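Local coordinates for protein exodeoxyribonuclease (Neisseria meningitidis, PDB 4B5I) that probably cleaves the DNA backbone at abasic sites during base excision repair, using magnesium or manganese ions, at residues 4-9 and 33-38. Residues are numbered along the deposited sequence; the frame is centred on the assembly and turned at random.
With MN (manganese (II) ion), chain E; nucleotides of chain B; nucleotides of chain C.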
loop_
_atom_site.group_PDB
_atom_site.type_symbol
_atom_site.label_atom_id
_atom_site.label_comp_id
_atom_site.label_asym_id
_atom_site.label_seq_id
_atom_site.Cartn_x
_atom_site.Cartn_y
_atom_site.Cartn_z
ATOM N N ILE A 4 -7.467 5.244 8.367
ATOM C CA ILE A 4 -6.299 4.479 7.945
ATOM C C ILE A 4 -5.637 5.122 6.732
ATOM O O ILE A 4 -6.306 5.460 5.755
ATOM C CB ILE A 4 -6.667 3.023 7.603
ATOM C CG1 ILE A 4 -7.349 2.353 8.797
ATOM C CG2 ILE A 4 -5.428 2.242 7.190
ATOM C CD1 ILE A 4 -7.696 0.903 8.561
ATOM N N ILE A 5 -4.320 5.289 6.800
ATOM C CA ILE A 5 -3.562 5.897 5.713
ATOM C C ILE A 5 -2.556 4.919 5.119
ATOM O O ILE A 5 -1.922 4.151 5.839
ATOM C CB ILE A 5 -2.816 7.161 6.182
ATOM C CG1 ILE A 5 -3.809 8.226 6.651
ATOM C CG2 ILE A 5 -1.934 7.709 5.068
ATOM C CD1 ILE A 5 -3.162 9.550 7.005
ATOM N N SER A 6 -2.421 4.953 3.797
ATOM C CA SER A 6 -1.441 4.135 3.093
ATOM C C SER A 6 -0.513 5.035 2.282
ATOM O O SER A 6 -0.965 5.782 1.415
ATOM C CB SER A 6 -2.145 3.135 2.174
ATOM O OG SER A 6 -1.212 2.374 1.429
ATOM N N ALA A 7 0.784 4.965 2.561
ATOM C CA ALA A 7 1.737 5.852 1.902
ATOM C C ALA A 7 3.052 5.170 1.545
ATOM O O ALA A 7 3.839 4.825 2.424
ATOM C CB ALA A 7 2.003 7.080 2.771
ATOM N N ASN A 8 3.286 4.979 0.249
ATOM C CA ASN A 8 4.604 4.581 -0.222
ATOM C C ASN A 8 5.508 5.806 -0.165
ATOM O O ASN A 8 5.444 6.676 -1.033
ATOM C CB ASN A 8 4.531 4.023 -1.643
ATOM C CG ASN A 8 5.892 3.616 -2.185
ATOM O OD1 ASN A 8 6.904 4.252 -1.896
ATOM N ND2 ASN A 8 5.919 2.552 -2.980
ATOM N N VAL A 9 6.342 5.873 0.868
ATOM C CA VAL A 9 7.105 7.081 1.168
ATOM C C VAL A 9 8.387 7.227 0.349
ATOM O O VAL A 9 9.086 8.236 0.461
ATOM C CB VAL A 9 7.454 7.159 2.669
ATOM C CG1 VAL A 9 6.188 7.268 3.501
ATOM C CG2 VAL A 9 8.279 5.947 3.092
ATOM N N CYS A 33 0.098 2.947 7.201
ATOM C CA CYS A 33 0.854 1.896 6.531
ATOM C C CYS A 33 1.790 2.489 5.487
ATOM O O CYS A 33 1.339 3.067 4.500
ATOM C CB CYS A 33 -0.096 0.900 5.868
ATOM S SG CYS A 33 -1.181 0.029 7.016
ATOM N N VAL A 34 3.094 2.344 5.706
ATOM C CA VAL A 34 4.079 2.888 4.778
ATOM C C VAL A 34 4.800 1.789 4.004
ATOM O O VAL A 34 5.041 0.701 4.528
ATOM C CB VAL A 34 5.126 3.769 5.494
ATOM C CG1 VAL A 34 4.440 4.859 6.305
ATOM C CG2 VAL A 34 6.024 2.922 6.381
ATOM N N GLN A 35 5.134 2.082 2.752
ATOM C CA GLN A 35 5.923 1.169 1.933
ATOM C C GLN A 35 7.192 1.860 1.441
ATOM O O GLN A 35 7.254 3.087 1.378
ATOM C CB GLN A 35 5.105 0.643 0.752
ATOM C CG GLN A 35 3.852 -0.115 1.156
ATOM C CD GLN A 35 2.743 0.803 1.641
ATOM O OE1 GLN A 35 2.015 0.479 2.580
ATOM N NE2 GLN A 35 2.607 1.954 0.995
ATOM N N GLU A 36 8.197 1.061 1.096
ATOM C CA GLU A 36 9.501 1.573 0.685
ATOM C C GLU A 36 10.167 2.397 1.781
ATOM O O GLU A 36 10.381 3.599 1.628
ATOM C CB GLU A 36 9.399 2.391 -0.606
ATOM C CG GLU A 36 9.118 1.560 -1.845
ATOM C CD GLU A 36 9.283 2.353 -3.124
ATOM O OE1 GLU A 36 9.811 3.482 -3.059
ATOM O OE2 GLU A 36 8.888 1.847 -4.195
ATOM N N LEU A 37 10.491 1.741 2.890
ATOM C CA LEU A 37 11.245 2.382 3.955
ATOM C C LEU A 37 12.599 2.822 3.428
ATOM O O LEU A 37 13.125 3.858 3.830
ATOM C CB LEU A 37 11.446 1.420 5.124
ATOM C CG LEU A 37 10.215 1.074 5.958
ATOM C CD1 LEU A 37 10.566 0.040 7.021
ATOM C CD2 LEU A 37 9.641 2.332 6.588
ATOM N N LYS A 38 13.150 2.025 2.515
ATOM C CA LYS A 38 14.496 2.245 2.000
ATOM C C LYS A 38 15.486 2.424 3.141
ATOM O O LYS A 38 16.287 3.358 3.143
ATOM C CB LYS A 38 14.537 3.448 1.056
ATOM C CG LYS A 38 13.930 3.180 -0.310
ATOM C CD LYS A 38 14.293 4.274 -1.298
ATOM C CE LYS A 38 13.875 3.903 -2.712
ATOM N NZ LYS A 38 14.329 4.915 -3.705
HETATM MN MN MN E . 9.051 3.975 -5.529
ATOM P P DC B 5 13.266 -2.628 -7.800
ATOM O OP1 DC B 5 12.743 -3.726 -6.957
ATOM O OP2 DC B 5 13.618 -2.890 -9.212
ATOM O "O5'" DC B 5 12.221 -1.420 -7.766
ATOM C "C5'" DC B 5 12.012 -0.731 -6.539
ATOM C "C4'" DC B 5 11.711 0.736 -6.786
ATOM O "O4'" DC B 5 12.800 1.345 -7.526
ATOM C "C3'" DC B 5 10.441 1.001 -7.591
ATOM O "O3'" DC B 5 9.573 1.821 -6.828
ATOM C "C2'" DC B 5 10.923 1.717 -8.852
ATOM C "C1'" DC B 5 12.251 2.310 -8.397
ATOM N N1 DC B 5 13.209 2.564 -9.509
ATOM C C2 DC B 5 13.442 3.878 -9.927
ATOM O O2 DC B 5 12.845 4.805 -9.363
ATOM N N3 DC B 5 14.316 4.100 -10.941
ATOM C C4 DC B 5 14.939 3.075 -11.523
ATOM N N4 DC B 5 15.790 3.346 -12.515
ATOM C C5 DC B 5 14.715 1.727 -11.111
ATOM C C6 DC B 5 13.851 1.520 -10.110
ATOM P P DG C 10 16.438 8.310 1.375
ATOM O OP1 DG C 10 15.482 7.937 2.444
ATOM O OP2 DG C 10 17.030 9.664 1.332
ATOM O "O5'" DG C 10 17.660 7.282 1.389
ATOM C "C5'" DG C 10 17.426 5.911 1.099
ATOM C "C4'" DG C 10 18.717 5.237 0.668
ATOM O "O4'" DG C 10 19.114 5.697 -0.653
ATOM C "C3'" DG C 10 19.921 5.490 1.573
ATOM O "O3'" DG C 10 20.662 4.288 1.710
ATOM C "C2'" DG C 10 20.717 6.530 0.791
ATOM C "C1'" DG C 10 20.496 5.992 -0.614
ATOM N N9 DG C 10 20.833 6.930 -1.682
ATOM C C8 DG C 10 20.719 8.299 -1.663
ATOM N N7 DG C 10 21.103 8.866 -2.773
ATOM C C5 DG C 10 21.497 7.805 -3.580
ATOM C C6 DG C 10 22.008 7.799 -4.901
ATOM O O6 DG C 10 22.220 8.766 -5.648
ATOM N N1 DG C 10 22.280 6.505 -5.343
ATOM C C2 DG C 10 22.085 5.363 -4.602
ATOM N N2 DG C 10 22.405 4.203 -5.196
ATOM N N3 DG C 10 21.608 5.355 -3.364
ATOM C C4 DG C 10 21.337 6.607 -2.920
ATOM P P DA C 9 14.354 12.241 -3.309
ATOM O OP1 DA C 9 13.474 13.254 -2.685
ATOM O OP2 DA C 9 15.803 12.507 -3.447
ATOM O "O5'" DA C 9 14.195 10.861 -2.522
ATOM C "C5'" DA C 9 14.539 9.669 -3.208
ATOM C "C4'" DA C 9 14.906 8.569 -2.235
ATOM O "O4'" DA C 9 15.712 7.591 -2.932
ATOM C "C3'" DA C 9 15.786 9.010 -1.078
ATOM O "O3'" DA C 9 15.729 8.034 -0.040
ATOM C "C2'" DA C 9 17.155 9.047 -1.745
ATOM C "C1'" DA C 9 17.081 7.831 -2.661
ATOM N N9 DA C 9 17.773 8.029 -3.929
ATOM C C8 DA C 9 18.082 9.220 -4.523
ATOM N N7 DA C 9 18.710 9.089 -5.668
ATOM C C5 DA C 9 18.820 7.717 -5.834
ATOM C C6 DA C 9 19.387 6.921 -6.851
ATOM N N6 DA C 9 19.978 7.424 -7.939
ATOM N N1 DA C 9 19.324 5.582 -6.703
ATOM C C2 DA C 9 18.733 5.078 -5.614
ATOM N N3 DA C 9 18.167 5.722 -4.595
ATOM C C4 DA C 9 18.245 7.049 -4.770
#
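N8 and E36 meet where two parallel strands run out beside the manganese ion. The amide of N8 crosses the E36 carboxylate at a slant, their planes 75° apart. N8 ND2 gives a weak hydrogen bond to E36 OE2 over 3.3 Å and also hydrogen-bonds OD2 of D149, predicted to be catalytic. N8 OD1 instead accepts from the backbone N of N10; with both ends engaged, the amide is held against rotation. The E36 chain, extended beyond CG (chi2 -169°), carries its carboxylate out to the metal, which OE1 meets at 2.6 Å and OE2 at 2.5 Å. O3' of DC5 of chain B and a phosphate also bind the ion. K38 NZ donates to O4' of DA9 of chain C.

Behind this site the strands are joined by hydrogen bonds from C33 N to I5 O (2.7 Å), A7 N to C33 O (2.8 Å) and Q35 N to A7 O, the last with its donor above the carbonyl plane. V9 N donates to Q35 O. Just past the strand, V9 CG1 touches V34 CG1 at 4.1 Å, and F20 of helix 20-26 packs on A7, V9 and V34. Parallel strands 2-8 and 31-35, linked through helices, with N8 (a probable metal-site residue) and the ligand E36 at or just past their C-terminal ends, are characteristic of the DNase I-like fold of AP endonucleases.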